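Local coordinates for protein transcriptional repressor (Vibrio fischeri, PDB 3KV1) that probably acts as a SorC-family repressor, binding DNA and sensing a carbohydrate effector through the putative sugar-binding domain described here, at residues A[68-73]-A[106-110]; A[170-176]-A[205-209]; A[195-199]-A[238-243]; A[116-120]-A[138-143]. The contacts are given in a common frame with arbitrary orientation. Residues are numbered along the deposited sequence.

Contact 1: residues A[68-73]-A[106-110]; sequences AAVADH and RLAKK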
loop_
_atom_site.group_PDB
_atom_site.type_symbol
_atom_site.label_atom_id
_atom_site.label_comp_id
_atom_site.label_asym_id
_atom_site.label_seq_id
_atom_site.Cartn_x
_atom_site.Cartn_y
_atom_site.Cartn_z
ATOM N N ALA A 68 10.371 6.697 -11.250
ATOM C CA ALA A 68 11.195 5.928 -10.309
ATOM C C ALA A 68 12.617 6.492 -10.266
ATOM O O ALA A 68 13.242 6.532 -9.195
ATOM C CB ALA A 68 11.229 4.452 -10.699
ATOM N N ALA A 69 13.106 6.962 -11.411
ATOM C CA ALA A 69 14.465 7.535 -11.477
ATOM C C ALA A 69 14.644 8.711 -10.488
ATOM O O ALA A 69 15.738 8.916 -9.971
ATOM C CB ALA A 69 14.805 7.986 -12.920
ATOM N N VAL A 70 13.567 9.462 -10.222
ATOM C CA VAL A 70 13.666 10.609 -9.286
ATOM C C VAL A 70 13.868 10.079 -7.867
ATOM O O VAL A 70 14.655 10.611 -7.104
ATOM C CB VAL A 70 12.400 11.499 -9.355
ATOM C CG1 VAL A 70 12.482 12.658 -8.345
ATOM C CG2 VAL A 70 12.173 12.034 -10.827
ATOM N N ALA A 71 13.162 9.011 -7.531
ATOM C CA ALA A 71 13.322 8.423 -6.203
ATOM C C ALA A 71 14.697 7.801 -6.028
ATOM O O ALA A 71 15.268 7.820 -4.940
ATOM C CB ALA A 71 12.203 7.397 -5.945
ATOM N N ASP A 72 15.263 7.311 -7.126
ATOM C CA ASP A 72 16.531 6.603 -7.069
ATOM C C ASP A 72 17.734 7.524 -7.237
ATOM O O ASP A 72 18.869 7.095 -7.069
ATOM C CB ASP A 72 16.556 5.474 -8.110
ATOM C CG ASP A 72 15.500 4.396 -7.822
ATOM O OD1 ASP A 72 15.049 4.293 -6.654
ATOM O OD2 ASP A 72 15.115 3.656 -8.759
ATOM N N HIS A 73 17.495 8.797 -7.545
ATOM C CA HIS A 73 18.617 9.701 -7.757
ATOM C C HIS A 73 19.337 9.917 -6.425
ATOM O O HIS A 73 18.699 10.279 -5.429
ATOM C CB HIS A 73 18.167 11.041 -8.315
ATOM C CG HIS A 73 19.276 12.042 -8.397
ATOM N ND1 HIS A 73 20.259 11.982 -9.359
ATOM C CD2 HIS A 73 19.583 13.097 -7.603
ATOM C CE1 HIS A 73 21.113 12.973 -9.171
ATOM N NE2 HIS A 73 20.713 13.673 -8.122
ATOM N N ARG A 106 9.979 5.207 -1.408
ATOM C CA ARG A 106 11.384 5.590 -1.617
ATOM C C ARG A 106 11.578 7.101 -1.550
ATOM O O ARG A 106 12.562 7.580 -0.979
ATOM C CB ARG A 106 11.915 5.013 -2.947
ATOM C CG ARG A 106 11.972 3.480 -2.905
ATOM C CD ARG A 106 13.056 2.911 -3.814
ATOM N NE ARG A 106 12.812 3.226 -5.218
ATOM C CZ ARG A 106 12.069 2.483 -6.031
ATOM N NH1 ARG A 106 11.499 1.371 -5.577
ATOM N NH2 ARG A 106 11.897 2.846 -7.299
ATOM N N LEU A 107 10.651 7.831 -2.134
ATOM C CA LEU A 107 10.640 9.301 -2.018
ATOM C C LEU A 107 10.527 9.743 -0.554
ATOM O O LEU A 107 11.242 10.622 -0.120
ATOM C CB LEU A 107 9.520 9.903 -2.844
ATOM C CG LEU A 107 9.672 9.864 -4.377
ATOM C CD1 LEU A 107 8.365 10.287 -5.053
ATOM C CD2 LEU A 107 10.875 10.758 -4.767
ATOM N N ALA A 108 9.617 9.151 0.214
ATOM C CA ALA A 108 9.511 9.525 1.620
ATOM C C ALA A 108 10.815 9.295 2.377
ATOM O O ALA A 108 11.218 10.073 3.239
ATOM C CB ALA A 108 8.310 8.761 2.298
ATOM N N LYS A 109 11.498 8.213 2.050
ATOM C CA LYS A 109 12.743 7.952 2.732
ATOM C C LYS A 109 13.800 8.982 2.380
ATOM O O LYS A 109 14.559 9.443 3.253
ATOM C CB LYS A 109 13.228 6.550 2.407
ATOM C CG LYS A 109 14.561 6.249 3.061
ATOM C CD LYS A 109 15.002 4.808 2.842
ATOM C CE LYS A 109 16.392 4.561 3.447
ATOM N NZ LYS A 109 16.951 3.240 3.024
ATOM N N LYS A 110 13.862 9.310 1.098
ATOM C CA LYS A 110 14.847 10.247 0.541
ATOM C C LYS A 110 14.669 11.670 1.045
ATOM O O LYS A 110 15.642 12.321 1.454
ATOM C CB LYS A 110 14.721 10.232 -0.997
ATOM C CG LYS A 110 15.564 11.319 -1.683
ATOM C CD LYS A 110 15.518 11.202 -3.234
ATOM C CE LYS A 110 16.367 12.302 -3.873
ATOM N NZ LYS A 110 16.259 12.252 -5.359
#
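Two near-parallel helices of the alpha/beta, Rossmann-like domain pack side by side here: the last turn of helix 65-72 and its exit at H73 meet helix 100-111. Each follows a parallel strand of the central sheet, 58-61 and 83-86 respectively. The short segment axes run 9.2 Å apart at an angle of 29°, and A71 and L107 bring their CA atoms to 5.0 Å. Apolar packing fills the centre. A71 CB touches L107 CD2 and R106 CB, both at 3.8 Å, while V70 CG1 is 4.4 Å from L107 CD2; on the sheet side, L107 also rests on F84 of strand 83-86. The small side chain of A71 lets the backbones come this close; at the margin, A68 CB meets R106 NH2 at 3.8 Å. Charge pairing closes one margin: the R106 side chain reaches across to D72 in a salt bridge, NE to OD1 2.9 Å, whose hydrogen bond is weak in angle. Hydrogen bonds to carbonyls close the other. Fully extended, K110 carries its ammonium to the C-terminus of helix 65-72, where S46 of helix 34-52 also binds it, and NZ donates to V70 O at 2.9 Å and to H73 O at 3.1 Å.

Contact 2: residues A[170-176]-A[205-209]; sequences FFTPKEF and LMRGR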
loop_
_atom_site.group_PDB
_atom_site.type_symbol
_atom_site.label_atom_id
_atom_site.label_comp_id
_atom_site.label_asym_id
_atom_site.label_seq_id
_atom_site.Cartn_x
_atom_site.Cartn_y
_atom_site.Cartn_z
ATOM N N PHE A 170 -5.454 -7.647 -18.511
ATOM C CA PHE A 170 -6.555 -6.749 -18.177
ATOM C C PHE A 170 -7.239 -6.161 -19.425
ATOM O O PHE A 170 -8.351 -5.629 -19.342
ATOM C CB PHE A 170 -6.076 -5.635 -17.236
ATOM C CG PHE A 170 -5.539 -6.134 -15.903
ATOM C CD1 PHE A 170 -6.410 -6.511 -14.899
ATOM C CD2 PHE A 170 -4.166 -6.164 -15.650
ATOM C CE1 PHE A 170 -5.930 -6.952 -13.661
ATOM C CE2 PHE A 170 -3.678 -6.589 -14.423
ATOM C CZ PHE A 170 -4.560 -6.990 -13.431
ATOM N N PHE A 171 -6.583 -6.280 -20.575
ATOM C CA PHE A 171 -7.050 -5.638 -21.805
ATOM C C PHE A 171 -6.548 -6.528 -22.950
ATOM O O PHE A 171 -5.421 -7.013 -22.895
ATOM C CB PHE A 171 -6.381 -4.261 -21.875
ATOM C CG PHE A 171 -7.102 -3.230 -22.708
ATOM C CD1 PHE A 171 -8.462 -2.997 -22.568
ATOM C CD2 PHE A 171 -6.374 -2.421 -23.573
ATOM C CE1 PHE A 171 -9.090 -2.005 -23.313
ATOM C CE2 PHE A 171 -6.994 -1.434 -24.333
ATOM C CZ PHE A 171 -8.348 -1.222 -24.202
ATOM N N THR A 172 -7.352 -6.746 -23.985
ATOM C CA THR A 172 -6.905 -7.600 -25.089
ATOM C C THR A 172 -5.930 -6.859 -26.026
ATOM O O THR A 172 -5.986 -5.644 -26.148
ATOM C CB THR A 172 -8.088 -8.161 -25.941
ATOM O OG1 THR A 172 -8.668 -7.108 -26.709
ATOM C CG2 THR A 172 -9.176 -8.780 -25.068
ATOM N N PRO A 173 -5.034 -7.604 -26.696
ATOM C CA PRO A 173 -4.188 -6.995 -27.735
ATOM C C PRO A 173 -5.053 -6.273 -28.775
ATOM O O PRO A 173 -4.717 -5.178 -29.231
ATOM C CB PRO A 173 -3.492 -8.212 -28.375
ATOM C CG PRO A 173 -3.457 -9.246 -27.255
ATOM C CD PRO A 173 -4.731 -9.032 -26.475
ATOM N N LYS A 174 -6.159 -6.900 -29.163
ATOM C CA LYS A 174 -7.071 -6.289 -30.127
ATOM C C LYS A 174 -7.586 -4.936 -29.617
ATOM O O LYS A 174 -7.560 -3.940 -30.347
ATOM C CB LYS A 174 -8.231 -7.238 -30.442
ATOM C CG LYS A 174 -9.264 -6.684 -31.404
ATOM C CD LYS A 174 -10.297 -7.762 -31.750
ATOM C CE LYS A 174 -11.364 -7.258 -32.739
ATOM N NZ LYS A 174 -12.160 -6.151 -32.129
ATOM N N GLU A 175 -8.032 -4.898 -28.360
ATOM C CA GLU A 175 -8.497 -3.648 -27.745
ATOM C C GLU A 175 -7.397 -2.581 -27.708
ATOM O O GLU A 175 -7.642 -1.393 -27.940
ATOM C CB GLU A 175 -9.029 -3.912 -26.317
ATOM C CG GLU A 175 -10.330 -4.709 -26.298
ATOM C CD GLU A 175 -10.900 -4.901 -24.890
ATOM O OE1 GLU A 175 -10.229 -5.514 -24.015
ATOM O OE2 GLU A 175 -12.030 -4.432 -24.660
ATOM N N PHE A 176 -6.179 -3.023 -27.422
ATOM C CA PHE A 176 -5.018 -2.132 -27.361
ATOM C C PHE A 176 -4.709 -1.452 -28.703
ATOM O O PHE A 176 -4.522 -0.240 -28.784
ATOM C CB PHE A 176 -3.803 -2.926 -26.877
ATOM C CG PHE A 176 -2.634 -2.071 -26.494
ATOM C CD1 PHE A 176 -2.596 -1.453 -25.250
ATOM C CD2 PHE A 176 -1.579 -1.882 -27.372
ATOM C CE1 PHE A 176 -1.519 -0.664 -24.885
ATOM C CE2 PHE A 176 -0.498 -1.095 -27.012
ATOM C CZ PHE A 176 -0.473 -0.485 -25.773
ATOM N N LEU A 205 -11.549 2.879 -24.165
ATOM C CA LEU A 205 -11.811 1.757 -23.244
ATOM C C LEU A 205 -10.701 1.585 -22.222
ATOM O O LEU A 205 -10.938 1.023 -21.145
ATOM C CB LEU A 205 -11.940 0.439 -24.034
ATOM C CG LEU A 205 -13.129 0.219 -24.958
ATOM C CD1 LEU A 205 -13.076 -1.205 -25.526
ATOM C CD2 LEU A 205 -14.447 0.455 -24.233
HETATM N N MSE A 206 -9.501 2.048 -22.573
HETATM C CA MSE A 206 -8.316 1.853 -21.732
HETATM C C MSE A 206 -8.511 2.340 -20.314
HETATM O O MSE A 206 -8.170 1.650 -19.366
HETATM C CB MSE A 206 -7.100 2.578 -22.319
HETATM C CG MSE A 206 -6.845 2.270 -23.765
HETATM SE SE MSE A 206 -4.979 2.666 -24.247
HETATM C CE MSE A 206 -4.129 1.440 -22.937
ATOM N N ARG A 207 -9.021 3.556 -20.180
ATOM C CA ARG A 207 -9.116 4.184 -18.878
ATOM C C ARG A 207 -10.172 3.482 -18.018
ATOM O O ARG A 207 -10.111 3.538 -16.777
ATOM C CB ARG A 207 -9.383 5.689 -19.027
ATOM C CG ARG A 207 -9.239 6.484 -17.741
ATOM C CD ARG A 207 -9.988 7.805 -17.860
ATOM N NE ARG A 207 -10.955 7.964 -16.778
ATOM C CZ ARG A 207 -11.869 8.922 -16.724
ATOM N NH1 ARG A 207 -11.955 9.820 -17.695
ATOM N NH2 ARG A 207 -12.703 8.977 -15.697
ATOM N N GLY A 208 -11.120 2.793 -18.658
ATOM C CA GLY A 208 -12.046 1.972 -17.884
ATOM C C GLY A 208 -11.357 0.814 -17.158
ATOM O O GLY A 208 -11.980 0.100 -16.377
ATOM N N ARG A 209 -10.076 0.594 -17.454
ATOM C CA ARG A 209 -9.339 -0.498 -16.832
ATOM C C ARG A 209 -8.315 -0.010 -15.806
ATOM O O ARG A 209 -7.518 -0.801 -15.350
ATOM C CB ARG A 209 -8.561 -1.317 -17.897
ATOM C CG ARG A 209 -9.408 -1.824 -19.048
ATOM C CD ARG A 209 -10.569 -2.737 -18.622
ATOM N NE ARG A 209 -11.535 -2.740 -19.716
ATOM C CZ ARG A 209 -11.563 -3.619 -20.713
ATOM N NH1 ARG A 209 -10.714 -4.645 -20.761
ATOM N NH2 ARG A 209 -12.457 -3.463 -21.672
#
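A capping box starts helix 173-181 here: E175 N donates to T172 OG1 (2.8 Å) and T172 N to E175 OE1 (3.1 Å). Against it lies segment 205-209, so that a helix start and a loop ending in a 3-10 turn interlock. The main bump is F171. Its ring enters a hollow in segment 205-209, with CE1 3.8 Å from L205 CB, CE2 3.8 Å from M206 CG, and CD1 3.3 Å from R209 NH1. Selenomethionine M206 is the answering bump: it slides past F171 so that its CE lies 3.9 Å from F176 CE1, in a patch completed by M159 and M165. The R209 guanidinium borders the ring edge of F171, presenting one face to CD1. The carboxylate of E175 borders the rim, its OE2 3.5 Å from L205 CD1, and forms a salt bridge with the R209 guanidinium, OE2 to NH2 3.2 Å. That guanidinium is latched at its other corner by a hydrogen bond from R209 NH1 to F170 O, 2.9 Å.

Contact 3: residues A[195-199]-A[238-243]; sequences FKLDG and MGALRT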
loop_
_atom_site.group_PDB
_atom_site.type_symbol
_atom_site.label_atom_id
_atom_site.label_comp_id
_atom_site.label_asym_id
_atom_site.label_seq_id
_atom_site.Cartn_x
_atom_site.Cartn_y
_atom_site.Cartn_z
ATOM N N PHE A 195 -4.224 10.333 -23.819
ATOM C CA PHE A 195 -4.570 11.484 -24.648
ATOM C C PHE A 195 -4.287 11.253 -26.135
ATOM O O PHE A 195 -3.516 10.353 -26.508
ATOM C CB PHE A 195 -3.766 12.682 -24.170
ATOM C CG PHE A 195 -2.301 12.396 -24.017
ATOM C CD1 PHE A 195 -1.777 11.995 -22.778
ATOM C CD2 PHE A 195 -1.445 12.496 -25.114
ATOM C CE1 PHE A 195 -0.436 11.712 -22.630
ATOM C CE2 PHE A 195 -0.089 12.210 -24.973
ATOM C CZ PHE A 195 0.426 11.815 -23.714
ATOM N N LYS A 196 -4.866 12.112 -26.980
ATOM C CA LYS A 196 -4.638 12.073 -28.415
ATOM C C LYS A 196 -3.541 13.053 -28.775
ATOM O O LYS A 196 -3.074 13.843 -27.933
ATOM C CB LYS A 196 -5.924 12.433 -29.166
ATOM C CG LYS A 196 -7.110 11.645 -28.687
ATOM C CD LYS A 196 -8.313 11.802 -29.606
ATOM C CE LYS A 196 -8.471 13.238 -30.081
ATOM N NZ LYS A 196 -9.595 13.401 -31.068
ATOM N N LEU A 197 -3.109 12.998 -30.022
ATOM C CA LEU A 197 -2.011 13.870 -30.438
ATOM C C LEU A 197 -2.376 15.355 -30.336
ATOM O O LEU A 197 -1.497 16.190 -30.083
ATOM C CB LEU A 197 -1.516 13.498 -31.837
ATOM C CG LEU A 197 -0.368 14.343 -32.405
ATOM C CD1 LEU A 197 0.887 14.287 -31.560
ATOM C CD2 LEU A 197 -0.086 13.879 -33.849
ATOM N N ASP A 198 -3.667 15.669 -30.474
ATOM C CA ASP A 198 -4.133 17.054 -30.379
ATOM C C ASP A 198 -4.392 17.516 -28.925
ATOM O O ASP A 198 -4.792 18.664 -28.692
ATOM C CB ASP A 198 -5.356 17.318 -31.288
ATOM C CG ASP A 198 -6.622 16.622 -30.816
ATOM O OD1 ASP A 198 -6.644 16.006 -29.724
ATOM O OD2 ASP A 198 -7.628 16.695 -31.542
ATOM N N GLY A 199 -4.157 16.629 -27.956
ATOM C CA GLY A 199 -4.234 17.006 -26.555
ATOM C C GLY A 199 -5.613 16.865 -25.934
ATOM O O GLY A 199 -5.810 17.165 -24.761
HETATM N N MSE A 238 4.400 15.590 -27.204
HETATM C CA MSE A 238 3.649 16.676 -27.836
HETATM C C MSE A 238 2.181 16.608 -27.446
HETATM O O MSE A 238 1.591 17.615 -27.052
HETATM C CB MSE A 238 3.799 16.660 -29.359
HETATM C CG MSE A 238 3.353 17.976 -30.016
HETATM SE SE MSE A 238 4.611 19.479 -29.636
HETATM C CE MSE A 238 3.566 20.977 -30.391
ATOM N N GLY A 239 1.592 15.418 -27.547
ATOM C CA GLY A 239 0.209 15.194 -27.128
ATOM C C GLY A 239 -0.008 15.635 -25.683
ATOM O O GLY A 239 -0.991 16.313 -25.352
ATOM N N ALA A 240 0.912 15.238 -24.812
ATOM C CA ALA A 240 0.801 15.569 -23.404
ATOM C C ALA A 240 0.859 17.082 -23.164
ATOM O O ALA A 240 0.079 17.607 -22.384
ATOM C CB ALA A 240 1.895 14.841 -22.599
ATOM N N LEU A 241 1.791 17.763 -23.832
ATOM C CA LEU A 241 1.871 19.211 -23.709
ATOM C C LEU A 241 0.583 19.859 -24.182
ATOM O O LEU A 241 0.121 20.815 -23.573
ATOM C CB LEU A 241 3.070 19.762 -24.472
ATOM C CG LEU A 241 4.384 19.505 -23.743
ATOM C CD1 LEU A 241 5.506 19.798 -24.736
ATOM C CD2 LEU A 241 4.525 20.336 -22.460
ATOM N N ARG A 242 -0.025 19.298 -25.220
ATOM C CA ARG A 242 -1.248 19.888 -25.753
ATOM C C ARG A 242 -2.442 19.780 -24.813
ATOM O O ARG A 242 -3.402 20.541 -24.981
ATOM C CB ARG A 242 -1.565 19.346 -27.162
ATOM C CG ARG A 242 -0.555 19.915 -28.156
ATOM C CD ARG A 242 -0.778 19.316 -29.519
ATOM N NE ARG A 242 0.095 19.918 -30.540
ATOM C CZ ARG A 242 0.472 19.289 -31.645
ATOM N NH1 ARG A 242 0.053 18.047 -31.877
ATOM N NH2 ARG A 242 1.262 19.898 -32.530
ATOM N N THR A 243 -2.385 18.893 -23.806
ATOM C CA THR A 243 -3.525 18.769 -22.889
ATOM C C THR A 243 -3.629 19.997 -22.028
ATOM O O THR A 243 -4.674 20.257 -21.452
ATOM C CB THR A 243 -3.376 17.620 -21.877
ATOM O OG1 THR A 243 -2.245 17.885 -21.034
ATOM C CG2 THR A 243 -3.219 16.303 -22.584
#
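F195 of strand 193-196 aims its side chain at helix 234-242: the ring covers A240 CA with one face, CE2 lies 3.2 Å from A240 N, and CZ 3.5 Å from A240 CB. I156 of strand 151-158 touches both side chains. K196 begins a type I turn, closed by G199 N to K196 O at 3.0 Å. L197 O accepts from R242 NH1 at 3.0 Å and makes a CA-H...O contact with G239 CA at 3.6 Å. The CA-to-CB bond of D198 points away from the helix, and its OD1 is hydrogen-bonded to T200 OG1. G199, near a bound glycerol probably from crystallisation, nestles on the helix, its CA 3.5 Å from G239 O and its O 3.4 Å from T243 CA. With no CB to clash on either glycine, L197 and G239 bring their CA atoms to 4.2 Å and G199 and T243 to 4.1 Å. Such close, CA-H...O-rich packing at glycines seats the turn after an antiparallel strand on a helix of the Rossmann-like fold.

Contact 4: residues A[116-120]-A[138-143]; sequences ETLYA and TIKETL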
loop_
_atom_site.group_PDB
_atom_site.type_symbol
_atom_site.label_atom_id
_atom_site.label_comp_id
_atom_site.label_asym_id
_atom_site.label_seq_id
_atom_site.Cartn_x
_atom_site.Cartn_y
_atom_site.Cartn_z
ATOM N N GLU A 116 1.523 7.756 1.294
ATOM C CA GLU A 116 0.106 7.435 1.472
ATOM C C GLU A 116 -0.356 6.509 0.333
ATOM O O GLU A 116 -0.420 6.910 -0.838
ATOM C CB GLU A 116 -0.727 8.720 1.546
ATOM C CG GLU A 116 -0.314 9.609 2.729
ATOM C CD GLU A 116 -1.083 10.931 2.872
ATOM O OE1 GLU A 116 -2.100 11.150 2.180
ATOM O OE2 GLU A 116 -0.653 11.758 3.710
ATOM N N THR A 117 -0.649 5.262 0.686
ATOM C CA THR A 117 -0.945 4.227 -0.322
ATOM C C THR A 117 -2.384 4.335 -0.849
ATOM O O THR A 117 -3.303 4.681 -0.095
ATOM C CB THR A 117 -0.704 2.825 0.295
ATOM O OG1 THR A 117 0.698 2.685 0.564
ATOM C CG2 THR A 117 -1.155 1.707 -0.660
ATOM N N LEU A 118 -2.563 4.082 -2.148
ATOM C CA LEU A 118 -3.909 3.915 -2.698
ATOM C C LEU A 118 -4.201 2.422 -2.587
ATOM O O LEU A 118 -3.512 1.626 -3.237
ATOM C CB LEU A 118 -3.949 4.411 -4.153
ATOM C CG LEU A 118 -5.328 4.381 -4.818
ATOM C CD1 LEU A 118 -6.350 5.244 -4.079
ATOM C CD2 LEU A 118 -5.171 4.870 -6.263
ATOM N N TYR A 119 -5.158 2.032 -1.716
ATOM C CA TYR A 119 -5.454 0.609 -1.466
ATOM C C TYR A 119 -6.374 -0.007 -2.516
ATOM O O TYR A 119 -7.513 -0.411 -2.210
ATOM C CB TYR A 119 -6.044 0.416 -0.041
ATOM C CG TYR A 119 -5.020 0.760 0.997
ATOM C CD1 TYR A 119 -5.132 1.928 1.744
ATOM C CD2 TYR A 119 -3.901 -0.047 1.192
ATOM C CE1 TYR A 119 -4.162 2.266 2.695
ATOM C CE2 TYR A 119 -2.913 0.297 2.136
ATOM C CZ TYR A 119 -3.058 1.453 2.873
ATOM O OH TYR A 119 -2.072 1.796 3.796
ATOM N N ALA A 120 -5.883 -0.072 -3.759
ATOM C CA ALA A 120 -6.617 -0.660 -4.854
ATOM C C ALA A 120 -5.587 -1.055 -5.904
ATOM O O ALA A 120 -4.507 -0.448 -5.982
ATOM C CB ALA A 120 -7.552 0.368 -5.480
ATOM N N THR A 138 -12.473 4.337 1.246
ATOM C CA THR A 138 -11.038 4.323 1.494
ATOM C C THR A 138 -10.244 4.789 0.254
ATOM O O THR A 138 -9.234 5.510 0.387
ATOM C CB THR A 138 -10.580 2.922 1.901
ATOM O OG1 THR A 138 -11.287 2.535 3.085
ATOM C CG2 THR A 138 -9.064 2.907 2.140
ATOM N N ILE A 139 -10.706 4.374 -0.929
ATOM C CA ILE A 139 -10.089 4.747 -2.201
ATOM C C ILE A 139 -10.370 6.224 -2.485
ATOM O O ILE A 139 -9.461 6.964 -2.856
ATOM C CB ILE A 139 -10.576 3.856 -3.372
ATOM C CG1 ILE A 139 -9.854 2.513 -3.360
ATOM C CG2 ILE A 139 -10.255 4.494 -4.734
ATOM C CD1 ILE A 139 -10.205 1.628 -2.329
ATOM N N LYS A 140 -11.597 6.673 -2.218
ATOM C CA LYS A 140 -11.965 8.057 -2.503
ATOM C C LYS A 140 -11.154 9.009 -1.638
ATOM O O LYS A 140 -10.779 10.091 -2.091
ATOM C CB LYS A 140 -13.476 8.302 -2.264
ATOM C CG LYS A 140 -14.340 7.852 -3.405
ATOM C CD LYS A 140 -15.838 7.905 -3.087
ATOM C CE LYS A 140 -16.252 9.244 -2.521
ATOM N NZ LYS A 140 -17.678 9.207 -2.042
ATOM N N GLU A 141 -10.853 8.606 -0.410
ATOM C CA GLU A 141 -10.143 9.500 0.486
ATOM C C GLU A 141 -8.733 9.745 -0.034
ATOM O O GLU A 141 -8.270 10.881 -0.054
ATOM C CB GLU A 141 -10.074 8.995 1.934
ATOM C CG GLU A 141 -9.509 10.052 2.866
ATOM C CD GLU A 141 -9.442 9.596 4.317
ATOM O OE1 GLU A 141 -10.427 8.998 4.812
ATOM O OE2 GLU A 141 -8.401 9.848 4.968
ATOM N N THR A 142 -8.054 8.686 -0.474
ATOM C CA THR A 142 -6.684 8.852 -0.941
ATOM C C THR A 142 -6.670 9.627 -2.251
ATOM O O THR A 142 -5.808 10.481 -2.466
ATOM C CB THR A 142 -5.956 7.493 -1.092
ATOM O OG1 THR A 142 -5.897 6.872 0.199
ATOM C CG2 THR A 142 -4.525 7.697 -1.594
ATOM N N LEU A 143 -7.598 9.313 -3.141
ATOM C CA LEU A 143 -7.666 10.047 -4.407
ATOM C C LEU A 143 -7.939 11.532 -4.159
ATOM O O LEU A 143 -7.431 12.387 -4.884
ATOM C CB LEU A 143 -8.723 9.461 -5.342
ATOM C CG LEU A 143 -8.402 8.102 -5.941
ATOM C CD1 LEU A 143 -9.523 7.735 -6.916
ATOM C CD2 LEU A 143 -7.054 8.152 -6.647
HETATM O O HOH W 1 -6.517 4.228 -0.411
HETATM O O HOH W 2 -3.627 5.832 2.373
#
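Part of the dimer interface is built on this contact, in which the loop leaving strand 114-116 lies across helix 137-147 and bends through an inverse gamma turn centred on Y119. L118 is the apolar core: its CD1 is 3.8 Å from T142 CB and 4.0 Å from I139 CG2, while CD2 meets L143 CD2 at 3.8 Å. The loop continues over I139, with A120 CB 3.8 Å from I139 CG1 and Y119 O 3.4 Å from I139 CD1. Ordered water joins the two backbones. Water 1 accepts from Y119 N at 2.9 Å, donates to T138 O at 3.1 Å and T117 O at 3.3 Å, and lies 2.8 Å from T142 OG1. Water 2 donates to T117 O at 2.7 Å and has a weak bond with T142 OG1 at 3.3 Å. Y119 CD1 leans on T138 CG2 at 4.1 Å, and its hydroxyl bonds D101 of the second subunit; E141 likewise reaches H92 of that subunit. T117 bonds same-chain D101 of helix 100-111; E116 fixes the loop to strand 83-86 by backbone pairing with F84 and S86 and a salt bridge to R83, and helix 137-147 meets the sheet as T142 packs on V85.

Overall arrangement
All four contacts lie in one putative sugar-binding domain, spread around its mixed sheet, and none touches another. Contacts 1 and 4 are linked through helix 100-111 and strand 83-86, with nearest atoms about 7 Å apart; the second subunit reaches contact 4 but not contact 1. Contacts 2 and 3 cross along the chain and come within about 8 Å at their nearest atoms; strand 193-196 joins them, F194 packing on M206 and F195 on A240. Contacts 1 and 3 flank the chain's centre on opposite sides, centres about 28 Å apart. Contact 2 lies about 9 Å from contact 4 (nearest atoms). A bound glycerol, probably from the crystallisation liquor, lies beside contact 3 and may mark a pocket.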